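PDB 1QHB: haloperoxidase from Corallina officinalis, which uses hydrogen peroxide and bromide to halogenate organic substrates with a vanadate cofactor, working as a dodecamer whose subunits each also bind calcium. Local coordinates for residues Y481-A486 / S554-S559; R404-A409 / A548-F553; T328-D333 / D539-G544; E385-A390 / A486-A491. All coordinates share one frame; numbering follows the deposited sequence.

Contact 1. Residues Y481-A486 / S554-S559; sequences YGSGHA and SDQFES. With PO4 (phosphate ion), chain G.
Ser483 and Ser559 form the tightest polar link between the loop entering helix 484-499 and helix 553-574. The backbone N of Ser483 donates to Ser559 OG at 2.7 Å, and that hydroxyl donates in turn to Asp555 O, one turn back in its own helix, which also accepts from Ser559 N. The side chain of Ser483, with OG anti to its backbone N (chi1 160°), serves several partners at once: it caps the helix by accepting from Ala486 N at 3.1 Å, accepts from Gln556 NE2 at 3.3 Å, and donates to phosphate O2. Gln556 bends at chi2, which brings its amide alongside Ser483, while NE2 also donates to Ala542 O. An alanine in place of Gln556 would probably leave Ser483 OG without this donor and take from Ala542 O its side-chain donor. Gly484 N reaches phosphate O4 at 2.9 Å, and His485 grips O2 through both its backbone N and ND1. Farther out, the Tyr481 ring presents its edge to Asp555, CD1 lying 3.2 Å from OD1, and its hydroxyl, near Glu558 CG, bonds to Pro145 O. Asp555 is itself anchored by Ser480. An oxyanion cradled at a capped helix N-terminus is characteristic of the vanadate pocket of vanadium haloperoxidases, with phosphate here in the cofactor's place.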
loop_
_atom_site.group_PDB
_atom_site.type_symbol
_atom_site.label_atom_id
_atom_site.label_comp_id
_atom_site.label_asym_id
_atom_site.label_seq_id
_atom_site.Cartn_x
_atom_site.Cartn_y
_atom_site.Cartn_z
ATOM N N TYR A 481 -33.654 25.932 -14.606
ATOM C CA TYR A 481 -33.879 24.731 -13.779
ATOM C C TYR A 481 -32.605 24.105 -13.274
ATOM O O TYR A 481 -31.822 23.657 -14.096
ATOM C CB TYR A 481 -34.597 23.785 -14.753
ATOM C CG TYR A 481 -35.042 22.458 -14.198
ATOM C CD1 TYR A 481 -36.248 22.382 -13.521
ATOM C CD2 TYR A 481 -34.304 21.290 -14.371
ATOM C CE1 TYR A 481 -36.702 21.195 -13.011
ATOM C CE2 TYR A 481 -34.739 20.069 -13.837
ATOM C CZ TYR A 481 -35.924 20.050 -13.175
ATOM O OH TYR A 481 -36.422 18.890 -12.639
ATOM N N GLY A 482 -32.357 24.093 -11.984
ATOM C CA GLY A 482 -33.237 24.574 -10.974
ATOM C C GLY A 482 -33.023 26.014 -10.567
ATOM O O GLY A 482 -32.580 26.826 -11.369
ATOM N N SER A 483 -33.310 26.331 -9.310
ATOM C CA SER A 483 -33.303 27.720 -8.859
ATOM C C SER A 483 -32.341 27.920 -7.724
ATOM O O SER A 483 -32.331 27.139 -6.757
ATOM C CB SER A 483 -34.778 28.043 -8.417
ATOM O OG SER A 483 -34.821 29.181 -7.537
ATOM N N GLY A 484 -31.594 29.028 -7.726
ATOM C CA GLY A 484 -30.682 29.343 -6.646
ATOM C C GLY A 484 -31.436 29.649 -5.378
ATOM O O GLY A 484 -31.060 29.193 -4.290
ATOM N N HIS A 485 -32.525 30.412 -5.457
ATOM C CA HIS A 485 -33.312 30.729 -4.240
ATOM C C HIS A 485 -33.903 29.473 -3.611
ATOM O O HIS A 485 -33.835 29.212 -2.414
ATOM C CB HIS A 485 -34.509 31.632 -4.702
ATOM C CG HIS A 485 -34.077 33.068 -4.727
ATOM N ND1 HIS A 485 -33.453 33.715 -5.759
ATOM C CD2 HIS A 485 -34.215 34.003 -3.755
ATOM C CE1 HIS A 485 -33.196 34.965 -5.414
ATOM N NE2 HIS A 485 -33.679 35.182 -4.211
ATOM N N ALA A 486 -34.534 28.648 -4.449
ATOM C CA ALA A 486 -35.151 27.419 -3.951
ATOM C C ALA A 486 -34.138 26.381 -3.490
ATOM O O ALA A 486 -34.408 25.732 -2.462
ATOM C CB ALA A 486 -36.110 26.863 -4.971
ATOM N N SER A 554 -42.142 23.755 -11.220
ATOM C CA SER A 554 -41.284 22.580 -11.222
ATOM C C SER A 554 -39.832 22.917 -10.924
ATOM O O SER A 554 -39.127 22.143 -10.244
ATOM C CB SER A 554 -41.362 21.820 -12.564
ATOM O OG SER A 554 -41.082 22.765 -13.625
ATOM N N ASP A 555 -39.338 24.086 -11.289
ATOM C CA ASP A 555 -38.030 24.546 -10.969
ATOM C C ASP A 555 -37.868 24.634 -9.438
ATOM O O ASP A 555 -36.810 24.319 -8.866
ATOM C CB ASP A 555 -37.807 26.012 -11.436
ATOM C CG ASP A 555 -37.788 26.226 -12.937
ATOM O OD1 ASP A 555 -37.648 25.263 -13.757
ATOM O OD2 ASP A 555 -37.824 27.457 -13.277
ATOM N N GLN A 556 -38.885 25.206 -8.797
ATOM C CA GLN A 556 -38.865 25.428 -7.352
ATOM C C GLN A 556 -38.951 24.132 -6.555
ATOM O O GLN A 556 -38.112 23.817 -5.688
ATOM C CB GLN A 556 -39.998 26.405 -6.946
ATOM C CG GLN A 556 -39.953 27.730 -7.680
ATOM C CD GLN A 556 -38.585 28.275 -7.976
ATOM O OE1 GLN A 556 -37.854 27.814 -8.836
ATOM N NE2 GLN A 556 -38.089 29.289 -7.308
ATOM N N PHE A 557 -40.001 23.376 -6.834
ATOM C CA PHE A 557 -40.185 22.120 -6.073
ATOM C C PHE A 557 -38.979 21.197 -6.230
ATOM O O PHE A 557 -38.422 20.693 -5.269
ATOM C CB PHE A 557 -41.492 21.439 -6.409
ATOM C CG PHE A 557 -41.703 20.148 -5.641
ATOM C CD1 PHE A 557 -42.060 20.185 -4.323
ATOM C CD2 PHE A 557 -41.558 18.928 -6.270
ATOM C CE1 PHE A 557 -42.268 19.013 -3.622
ATOM C CE2 PHE A 557 -41.758 17.754 -5.565
ATOM C CZ PHE A 557 -42.117 17.786 -4.216
ATOM N N GLU A 558 -38.499 20.980 -7.452
ATOM C CA GLU A 558 -37.336 20.088 -7.597
ATOM C C GLU A 558 -36.081 20.620 -6.923
ATOM O O GLU A 558 -35.276 19.792 -6.455
ATOM C CB GLU A 558 -37.079 19.777 -9.077
ATOM C CG GLU A 558 -38.251 19.028 -9.717
ATOM C CD GLU A 558 -38.533 17.677 -9.062
ATOM O OE1 GLU A 558 -37.736 17.141 -8.278
ATOM O OE2 GLU A 558 -39.597 17.083 -9.331
ATOM N N SER A 559 -35.868 21.929 -6.894
ATOM C CA SER A 559 -34.692 22.507 -6.282
ATOM C C SER A 559 -34.793 22.411 -4.751
ATOM O O SER A 559 -33.779 22.296 -4.074
ATOM C CB SER A 559 -34.529 23.957 -6.670
ATOM O OG SER A 559 -34.333 24.210 -8.027
HETATM P P PO4 G . -32.743 32.187 -9.286
HETATM O O1 PO4 G . -33.456 32.862 -10.404
HETATM O O2 PO4 G . -33.634 31.973 -8.110
HETATM O O3 PO4 G . -31.576 32.997 -8.900
HETATM O O4 PO4 G . -32.308 30.842 -9.818
#

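Contact 2. Residues R404-A409 / A548-F553; sequences RLRPEA and AGVHYF. With PO4 (phosphate ion), chain G.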
loop_
_atom_site.group_PDB
_atom_site.type_symbol
_atom_site.label_atom_id
_atom_site.label_comp_id
_atom_site.label_asym_id
_atom_site.label_seq_id
_atom_site.Cartn_x
_atom_site.Cartn_y
_atom_site.Cartn_z
ATOM N N ARG A 404 -32.697 24.966 -19.180
ATOM C CA ARG A 404 -34.094 25.296 -19.417
ATOM C C ARG A 404 -34.321 26.795 -19.614
ATOM O O ARG A 404 -33.724 27.638 -18.898
ATOM C CB ARG A 404 -34.998 24.770 -18.318
ATOM C CG ARG A 404 -36.498 24.994 -18.606
ATOM C CD ARG A 404 -37.337 24.592 -17.406
ATOM N NE ARG A 404 -38.764 24.478 -17.769
ATOM C CZ ARG A 404 -39.686 24.123 -16.884
ATOM N NH1 ARG A 404 -39.409 23.807 -15.603
ATOM N NH2 ARG A 404 -40.946 24.050 -17.254
ATOM N N LEU A 405 -35.157 27.116 -20.622
ATOM C CA LEU A 405 -35.416 28.520 -20.901
ATOM C C LEU A 405 -36.250 29.117 -19.755
ATOM O O LEU A 405 -37.125 28.458 -19.183
ATOM C CB LEU A 405 -36.106 28.788 -22.245
ATOM C CG LEU A 405 -37.623 28.628 -22.333
ATOM C CD1 LEU A 405 -37.978 28.875 -23.795
ATOM C CD2 LEU A 405 -38.073 27.238 -21.879
ATOM N N ARG A 406 -35.981 30.383 -19.497
ATOM C CA ARG A 406 -36.750 31.044 -18.426
ATOM C C ARG A 406 -38.161 31.304 -18.941
ATOM O O ARG A 406 -38.417 31.335 -20.145
ATOM C CB ARG A 406 -36.033 32.335 -18.030
ATOM C CG ARG A 406 -34.702 32.110 -17.290
ATOM C CD ARG A 406 -34.975 31.995 -15.780
ATOM N NE ARG A 406 -33.687 31.964 -15.068
ATOM C CZ ARG A 406 -33.536 32.180 -13.784
ATOM N NH1 ARG A 406 -34.565 32.458 -12.992
ATOM N NH2 ARG A 406 -32.340 32.139 -13.230
ATOM N N PRO A 407 -39.122 31.480 -18.041
ATOM C CA PRO A 407 -40.520 31.774 -18.370
ATOM C C PRO A 407 -40.722 32.933 -19.312
ATOM O O PRO A 407 -41.576 32.902 -20.203
ATOM C CB PRO A 407 -41.168 32.057 -17.004
ATOM C CG PRO A 407 -40.307 31.286 -16.044
ATOM C CD PRO A 407 -38.892 31.404 -16.563
ATOM N N GLU A 408 -39.924 34.008 -19.237
ATOM C CA GLU A 408 -40.057 35.110 -20.163
ATOM C C GLU A 408 -39.794 34.692 -21.597
ATOM O O GLU A 408 -40.535 35.162 -22.508
ATOM C CB GLU A 408 -39.096 36.243 -19.790
ATOM C CG GLU A 408 -37.623 35.913 -20.040
ATOM C CD GLU A 408 -36.762 36.764 -19.145
ATOM O OE1 GLU A 408 -37.094 36.970 -17.928
ATOM O OE2 GLU A 408 -35.735 37.226 -19.647
ATOM N N ALA A 409 -38.865 33.775 -21.848
ATOM C CA ALA A 409 -38.590 33.306 -23.220
ATOM C C ALA A 409 -39.774 32.523 -23.744
ATOM O O ALA A 409 -40.149 32.584 -24.913
ATOM C CB ALA A 409 -37.352 32.418 -23.177
ATOM N N ALA A 548 -42.576 36.839 -9.601
ATOM C CA ALA A 548 -41.821 37.872 -10.319
ATOM C C ALA A 548 -41.755 37.474 -11.784
ATOM O O ALA A 548 -41.453 38.331 -12.586
ATOM C CB ALA A 548 -40.425 38.086 -9.775
ATOM N N GLY A 549 -42.081 36.220 -12.096
ATOM C CA GLY A 549 -42.095 35.800 -13.531
ATOM C C GLY A 549 -40.809 35.083 -13.938
ATOM O O GLY A 549 -40.610 34.846 -15.137
ATOM N N VAL A 550 -39.920 34.743 -12.994
ATOM C CA VAL A 550 -38.624 34.216 -13.358
ATOM C C VAL A 550 -38.396 32.737 -13.153
ATOM O O VAL A 550 -37.281 32.246 -13.468
ATOM C CB VAL A 550 -37.456 35.016 -12.699
ATOM C CG1 VAL A 550 -37.586 36.490 -13.073
ATOM C CG2 VAL A 550 -37.446 34.857 -11.181
ATOM N N HIS A 551 -39.378 31.994 -12.685
ATOM C CA HIS A 551 -39.284 30.554 -12.539
ATOM C C HIS A 551 -40.650 29.900 -12.768
ATOM O O HIS A 551 -41.689 30.563 -12.590
ATOM C CB HIS A 551 -38.853 30.166 -11.098
ATOM C CG HIS A 551 -37.346 30.117 -11.041
ATOM N ND1 HIS A 551 -36.603 29.293 -11.848
ATOM C CD2 HIS A 551 -36.475 30.880 -10.370
ATOM C CE1 HIS A 551 -35.323 29.517 -11.598
ATOM N NE2 HIS A 551 -35.209 30.483 -10.726
ATOM N N TYR A 552 -40.646 28.605 -13.012
ATOM C CA TYR A 552 -41.893 27.848 -13.066
ATOM C C TYR A 552 -42.080 27.054 -11.797
ATOM O O TYR A 552 -41.063 26.793 -11.103
ATOM C CB TYR A 552 -41.807 26.790 -14.174
ATOM C CG TYR A 552 -41.289 27.274 -15.507
ATOM C CD1 TYR A 552 -39.928 27.342 -15.785
ATOM C CD2 TYR A 552 -42.203 27.628 -16.489
ATOM C CE1 TYR A 552 -39.449 27.758 -17.011
ATOM C CE2 TYR A 552 -41.724 28.029 -17.753
ATOM C CZ TYR A 552 -40.368 28.094 -17.980
ATOM O OH TYR A 552 -39.958 28.474 -19.238
ATOM N N PHE A 553 -43.262 26.539 -11.510
ATOM C CA PHE A 553 -43.426 25.668 -10.320
ATOM C C PHE A 553 -42.398 24.551 -10.195
ATOM O O PHE A 553 -41.829 24.318 -9.114
ATOM C CB PHE A 553 -44.843 25.069 -10.376
ATOM C CG PHE A 553 -45.124 24.316 -9.078
ATOM C CD1 PHE A 553 -45.534 24.984 -7.949
ATOM C CD2 PHE A 553 -44.953 22.928 -9.008
ATOM C CE1 PHE A 553 -45.792 24.311 -6.762
ATOM C CE2 PHE A 553 -45.206 22.294 -7.846
ATOM C CZ PHE A 553 -45.624 22.947 -6.707
HETATM P P PO4 G . -32.743 32.187 -9.286
HETATM O O1 PO4 G . -33.456 32.862 -10.404
HETATM O O2 PO4 G . -33.634 31.973 -8.110
HETATM O O3 PO4 G . -31.576 32.997 -8.900
HETATM O O4 PO4 G . -32.308 30.842 -9.818
HETATM O O HOH W 1 -38.576 34.751 -17.023
#
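The ring of Tyr552 is sandwiched between Arg404 and Pro407. Against one face the guanidinium of Arg404 lies nearly flat, its plane only 9° from that of the ring, in a stacked cation-pi contact with CZ 3.7 Å from the ring centroid. The fully extended Arg404 chain carries the group there, and its nitrogens are held beyond the ring by Asp555, Ser554 and Glu158. On the opposite face Pro407 CG points at the centroid from 3.7 Å, a CH-pi contact almost along the ring normal. The hydroxyl of Tyr552 donates to Leu405 O at 2.8 Å, approaching from above the carbonyl plane, and has a further partner in Thr410 OG1.

Arg406 is bent at chi2 (-88°), which turns its guanidinium back toward His551. NH1 sits over one face of the imidazole, offset toward the rim, while Val550 O lies at the guanidinium edge and accepts from NH1 at 2.8 Å. The same NH1 donates to phosphate O1, also at 2.8 Å, and NH2 adds a second bond to that oxygen. His551 brings NE2 to phosphate O4 at 3.1 Å and, weakly, to O1; its ND1 is fixed by Asp555, and Arg406 NE by His478 O. At the far end a water accepts from Glu408 N and donates to Glu408 OE1 and Gly549 O, joining the start of helix 407-422 to the Schellman turn that closes helix 530-548. Arginine and histidine converging on one oxyanion mark the vanadate site of this family, where the equivalent histidine is the ligand to vanadium.

Contact 3. Residues T328-D333 / D539-G544; sequences TWVHFD and DNVAIG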
loop_
_atom_site.group_PDB
_atom_site.type_symbol
_atom_site.label_atom_id
_atom_site.label_comp_id
_atom_site.label_asym_id
_atom_site.label_seq_id
_atom_site.Cartn_x
_atom_site.Cartn_y
_atom_site.Cartn_z
ATOM N N THR A 328 -40.746 41.725 -4.880
ATOM C CA THR A 328 -39.688 42.686 -4.539
ATOM C C THR A 328 -38.757 42.105 -3.468
ATOM O O THR A 328 -37.536 42.355 -3.440
ATOM C CB THR A 328 -40.249 44.020 -3.981
ATOM O OG1 THR A 328 -41.114 44.548 -5.005
ATOM C CG2 THR A 328 -39.180 45.060 -3.637
ATOM N N TRP A 329 -39.309 41.432 -2.465
ATOM C CA TRP A 329 -38.501 40.824 -1.408
ATOM C C TRP A 329 -37.439 39.875 -2.002
ATOM O O TRP A 329 -36.248 39.958 -1.626
ATOM C CB TRP A 329 -39.455 40.051 -0.470
ATOM C CG TRP A 329 -38.908 39.865 0.921
ATOM C CD1 TRP A 329 -39.229 40.595 2.024
ATOM C CD2 TRP A 329 -37.931 38.907 1.353
ATOM N NE1 TRP A 329 -38.509 40.154 3.122
ATOM C CE2 TRP A 329 -37.709 39.119 2.728
ATOM C CE3 TRP A 329 -37.197 37.926 0.682
ATOM C CZ2 TRP A 329 -36.821 38.367 3.490
ATOM C CZ3 TRP A 329 -36.301 37.160 1.416
ATOM C CH2 TRP A 329 -36.122 37.377 2.811
ATOM N N VAL A 330 -37.828 39.037 -2.962
ATOM C CA VAL A 330 -36.899 38.061 -3.536
ATOM C C VAL A 330 -36.102 38.602 -4.724
ATOM O O VAL A 330 -35.322 37.880 -5.362
ATOM C CB VAL A 330 -37.616 36.731 -3.930
ATOM C CG1 VAL A 330 -38.361 36.070 -2.779
ATOM C CG2 VAL A 330 -38.566 37.006 -5.082
ATOM N N HIS A 331 -36.164 39.927 -5.002
ATOM C CA HIS A 331 -35.386 40.476 -6.068
ATOM C C HIS A 331 -33.945 40.650 -5.539
ATOM O O HIS A 331 -32.978 40.564 -6.284
ATOM C CB HIS A 331 -35.906 41.854 -6.514
ATOM C CG HIS A 331 -35.306 42.325 -7.820
ATOM N ND1 HIS A 331 -35.741 43.447 -8.501
ATOM C CD2 HIS A 331 -34.387 41.753 -8.641
ATOM C CE1 HIS A 331 -35.064 43.578 -9.639
ATOM N NE2 HIS A 331 -34.238 42.566 -9.742
ATOM N N PHE A 332 -33.844 41.096 -4.264
ATOM C CA PHE A 332 -32.529 41.474 -3.757
ATOM C C PHE A 332 -32.082 40.783 -2.498
ATOM O O PHE A 332 -31.045 41.138 -1.902
ATOM C CB PHE A 332 -32.589 42.985 -3.452
ATOM C CG PHE A 332 -32.861 43.853 -4.656
ATOM C CD1 PHE A 332 -31.984 43.829 -5.749
ATOM C CD2 PHE A 332 -33.979 44.647 -4.704
ATOM C CE1 PHE A 332 -32.226 44.636 -6.853
ATOM C CE2 PHE A 332 -34.275 45.432 -5.815
ATOM C CZ PHE A 332 -33.382 45.432 -6.889
ATOM N N ASP A 333 -32.887 39.844 -2.012
ATOM C CA ASP A 333 -32.447 39.224 -0.756
ATOM C C ASP A 333 -31.063 38.606 -0.869
ATOM O O ASP A 333 -30.665 38.004 -1.872
ATOM C CB ASP A 333 -33.452 38.127 -0.406
ATOM C CG ASP A 333 -33.568 37.034 -1.436
ATOM O OD1 ASP A 333 -33.577 37.276 -2.651
ATOM O OD2 ASP A 333 -33.720 35.858 -1.017
ATOM N N ASP A 539 -41.260 27.808 0.874
ATOM C CA ASP A 539 -42.185 27.943 -0.253
ATOM C C ASP A 539 -42.445 29.407 -0.595
ATOM O O ASP A 539 -42.601 29.692 -1.783
ATOM C CB ASP A 539 -43.476 27.181 0.020
ATOM C CG ASP A 539 -43.575 25.797 -0.559
ATOM O OD1 ASP A 539 -42.888 25.483 -1.582
ATOM O OD2 ASP A 539 -44.362 24.965 -0.027
ATOM N N ASN A 540 -42.563 30.320 0.345
ATOM C CA ASN A 540 -42.831 31.732 0.053
ATOM C C ASN A 540 -41.707 32.377 -0.748
ATOM O O ASN A 540 -41.852 33.115 -1.725
ATOM C CB ASN A 540 -42.939 32.485 1.376
ATOM C CG ASN A 540 -44.190 32.319 2.214
ATOM O OD1 ASN A 540 -44.148 32.751 3.363
ATOM N ND2 ASN A 540 -45.287 31.756 1.726
ATOM N N VAL A 541 -40.444 32.098 -0.337
ATOM C CA VAL A 541 -39.323 32.672 -1.079
ATOM C C VAL A 541 -39.226 32.067 -2.467
ATOM O O VAL A 541 -39.020 32.797 -3.439
ATOM C CB VAL A 541 -38.029 32.476 -0.290
ATOM C CG1 VAL A 541 -36.805 32.879 -1.103
ATOM C CG2 VAL A 541 -38.153 33.222 1.042
ATOM N N ALA A 542 -39.399 30.789 -2.665
ATOM C CA ALA A 542 -39.307 30.098 -3.938
ATOM C C ALA A 542 -40.441 30.527 -4.855
ATOM O O ALA A 542 -40.156 30.875 -6.013
ATOM C CB ALA A 542 -39.449 28.572 -3.663
ATOM N N ILE A 543 -41.680 30.516 -4.307
ATOM C CA ILE A 543 -42.825 30.917 -5.136
ATOM C C ILE A 543 -42.782 32.425 -5.408
ATOM O O ILE A 543 -43.181 32.905 -6.470
ATOM C CB ILE A 543 -44.189 30.571 -4.535
ATOM C CG1 ILE A 543 -44.387 29.101 -4.234
ATOM C CG2 ILE A 543 -45.304 31.120 -5.435
ATOM C CD1 ILE A 543 -44.303 28.107 -5.365
ATOM N N GLY A 544 -42.180 33.212 -4.516
ATOM C CA GLY A 544 -41.979 34.626 -4.848
ATOM C C GLY A 544 -41.261 34.775 -6.197
ATOM O O GLY A 544 -41.505 35.765 -6.884
#
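Two helices of the bundle that surrounds the vanadate pocket cross here at nearly a right angle: helix 323-332 and the C-terminal half of helix 530-548, with segment axes 9.1 Å apart at closest approach and a crossing angle of -87°. Val330 carries most of the contact. Its two methyls straddle the backbone of the other helix, CG1 resting 3.4 Å from Val541 O and CG2 3.7 Å from Gly544 O. With CG1 anti to the carbonyl carbon (chi1 -56°), that methyl also meets Val541 CG1 at 3.9 Å. Gly544 permits the close approach, since a beta carbon at this position would lie tight against Val330 CG1. Trp329 adds a looser apolar touch, CZ3 to Val541 CG2; its indole otherwise packs on helix 337-349 and on Ile276 of a second subunit, so the contact stands beside a subunit interface.

The contact also adjoins the vanadate site. Asp333 bonds through OD1 to His485 NE2, a second-shell contact that helps fix how the imidazole is turned. Val330 O receives a weak bond from Arg545 NH1, an arginine of the vanadate site one residue beyond segment 539-544. The other oxygen of Asp333, OD2, lies 4.3 Å from Val541 CG1.

Contact 4. Residues E385-A390 / A486-A491; sequences EVATRA and AVVAGA
Apolar contacts between small side chains join Val386, Ala387 and Ala390 to Val487, Val488 and Ala491. Ala390 CB meets both Val487 CG2, at 3.8 Å, and Ala491 CB, at 4.1 Å. Val386 turns CG2 to Ala491 CB at 3.8 Å, and Ala387 CB faces the fork of Val488, with CG1 at 4.0 Å.

Methyl-to-backbone contacts complete the interface. Val487 has CG1 between its backbone N and carbonyl carbon (chi1 80°), a setting that brings both methyls against Ala390 O, each 3.7 Å away. An alanine in place of Val487 would probably open a gap beside Ala390 and let this part of the helix pair pack less firmly. Val488 CG2 similarly lies 3.9 Å from Ala387 O. With alanines at three of the six touching positions, the segment axes come within 8.7 Å, running 135° apart from N to C.

The polar bond nearby lies on one helix alone: Arg389 NH1 donates to Glu385 O at 2.7 Å, with the carbonyl oxygen at the edge of the guanidinium. The same NH1 forms a salt bridge with Glu385 of a second subunit, and Arg389 NE pairs with Asp133.

Helix 376-402 thus lies between helix 484-499 and a second subunit, while Val386 and Arg389 also touch Ile570 of helix 553-574, and helix 530-548 packs against Ala486 and Ala489 of helix 484-499.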
loop_
_atom_site.group_PDB
_atom_site.type_symbol
_atom_site.label_atom_id
_atom_site.label_comp_id
_atom_site.label_asym_id
_atom_site.label_seq_id
_atom_site.Cartn_x
_atom_site.Cartn_y
_atom_site.Cartn_z
ATOM N N GLU A 385 -23.574 28.405 5.955
ATOM C CA GLU A 385 -22.489 27.721 5.217
ATOM C C GLU A 385 -22.980 26.709 4.205
ATOM O O GLU A 385 -22.277 26.465 3.218
ATOM C CB GLU A 385 -21.501 27.075 6.176
ATOM C CG GLU A 385 -21.612 25.567 6.405
ATOM C CD GLU A 385 -20.648 25.071 7.463
ATOM O OE1 GLU A 385 -20.528 25.726 8.520
ATOM O OE2 GLU A 385 -19.967 24.014 7.289
ATOM N N VAL A 386 -24.171 26.131 4.373
ATOM C CA VAL A 386 -24.660 25.161 3.394
ATOM C C VAL A 386 -25.034 25.885 2.117
ATOM O O VAL A 386 -25.206 25.192 1.135
ATOM C CB VAL A 386 -25.885 24.386 3.888
ATOM C CG1 VAL A 386 -25.510 23.636 5.155
ATOM C CG2 VAL A 386 -27.114 25.262 4.216
ATOM N N ALA A 387 -25.293 27.196 2.118
ATOM C CA ALA A 387 -25.765 27.859 0.908
ATOM C C ALA A 387 -24.885 27.722 -0.306
ATOM O O ALA A 387 -25.380 27.490 -1.419
ATOM C CB ALA A 387 -26.096 29.324 1.178
ATOM N N THR A 388 -23.578 27.892 -0.207
ATOM C CA THR A 388 -22.716 27.810 -1.399
ATOM C C THR A 388 -22.527 26.385 -1.856
ATOM O O THR A 388 -22.463 26.130 -3.062
ATOM C CB THR A 388 -21.367 28.489 -1.127
ATOM O OG1 THR A 388 -20.894 28.028 0.159
ATOM C CG2 THR A 388 -21.551 29.991 -1.118
ATOM N N ARG A 389 -22.726 25.399 -0.953
ATOM C CA ARG A 389 -22.616 24.004 -1.373
ATOM C C ARG A 389 -23.833 23.677 -2.235
ATOM O O ARG A 389 -23.688 23.002 -3.255
ATOM C CB ARG A 389 -22.509 23.074 -0.176
ATOM C CG ARG A 389 -21.135 23.048 0.423
ATOM C CD ARG A 389 -20.903 24.080 1.512
ATOM N NE ARG A 389 -19.469 24.122 1.851
ATOM C CZ ARG A 389 -18.911 25.127 2.529
ATOM N NH1 ARG A 389 -19.593 26.196 2.927
ATOM N NH2 ARG A 389 -17.597 25.038 2.791
ATOM N N ALA A 390 -24.996 24.126 -1.798
ATOM C CA ALA A 390 -26.221 23.897 -2.585
ATOM C C ALA A 390 -26.209 24.611 -3.925
ATOM O O ALA A 390 -26.672 24.075 -4.923
ATOM C CB ALA A 390 -27.419 24.365 -1.747
ATOM N N ALA A 486 -34.534 28.648 -4.449
ATOM C CA ALA A 486 -35.151 27.419 -3.951
ATOM C C ALA A 486 -34.138 26.381 -3.490
ATOM O O ALA A 486 -34.408 25.732 -2.462
ATOM C CB ALA A 486 -36.110 26.863 -4.971
ATOM N N VAL A 487 -32.937 26.315 -4.133
ATOM C CA VAL A 487 -32.018 25.287 -3.620
ATOM C C VAL A 487 -31.519 25.664 -2.243
ATOM O O VAL A 487 -31.254 24.872 -1.343
ATOM C CB VAL A 487 -30.877 24.964 -4.601
ATOM C CG1 VAL A 487 -29.747 26.013 -4.544
ATOM C CG2 VAL A 487 -30.253 23.626 -4.184
ATOM N N VAL A 488 -31.283 26.961 -2.030
ATOM C CA VAL A 488 -30.796 27.482 -0.771
ATOM C C VAL A 488 -31.883 27.380 0.291
ATOM O O VAL A 488 -31.588 27.049 1.435
ATOM C CB VAL A 488 -30.288 28.923 -0.914
ATOM C CG1 VAL A 488 -30.043 29.593 0.432
ATOM C CG2 VAL A 488 -28.998 28.923 -1.746
ATOM N N ALA A 489 -33.133 27.660 -0.116
ATOM C CA ALA A 489 -34.249 27.563 0.824
ATOM C C ALA A 489 -34.252 26.129 1.374
ATOM O O ALA A 489 -34.290 25.929 2.589
ATOM C CB ALA A 489 -35.597 27.884 0.152
ATOM N N GLY A 490 -34.210 25.173 0.478
ATOM C CA GLY A 490 -34.268 23.788 0.859
ATOM C C GLY A 490 -33.187 23.371 1.824
ATOM O O GLY A 490 -33.461 22.624 2.759
ATOM N N ALA A 491 -31.946 23.754 1.508
ATOM C CA ALA A 491 -30.855 23.390 2.401
ATOM C C ALA A 491 -30.981 24.103 3.745
ATOM O O ALA A 491 -30.698 23.459 4.749
ATOM C CB ALA A 491 -29.539 23.784 1.751
#

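In the fold
From the N terminus, residues 328-333 come first and wait until 539-544 for their partner, so contact 3 closes a loop of 205 residues. Contact 4, joining 385-390 to 486-491, is nested wholly inside it. Contact 2 starts within that loop at 404-409 and ends beyond it at 548-553, crossing contacts 3 and 4; contact 1, from 481-486 to 554-559, crosses all the others. Contacts 1 and 4 share Ala486 on helix 484-499, and contacts 1 and 2 meet at the phosphate. Contact 3 backs the pocket through Asp333, whereas contact 4 ties its helix to the subunit interface. Together they bind helices 323-332, 376-402, 407-422, 484-499, 530-548 and 553-574.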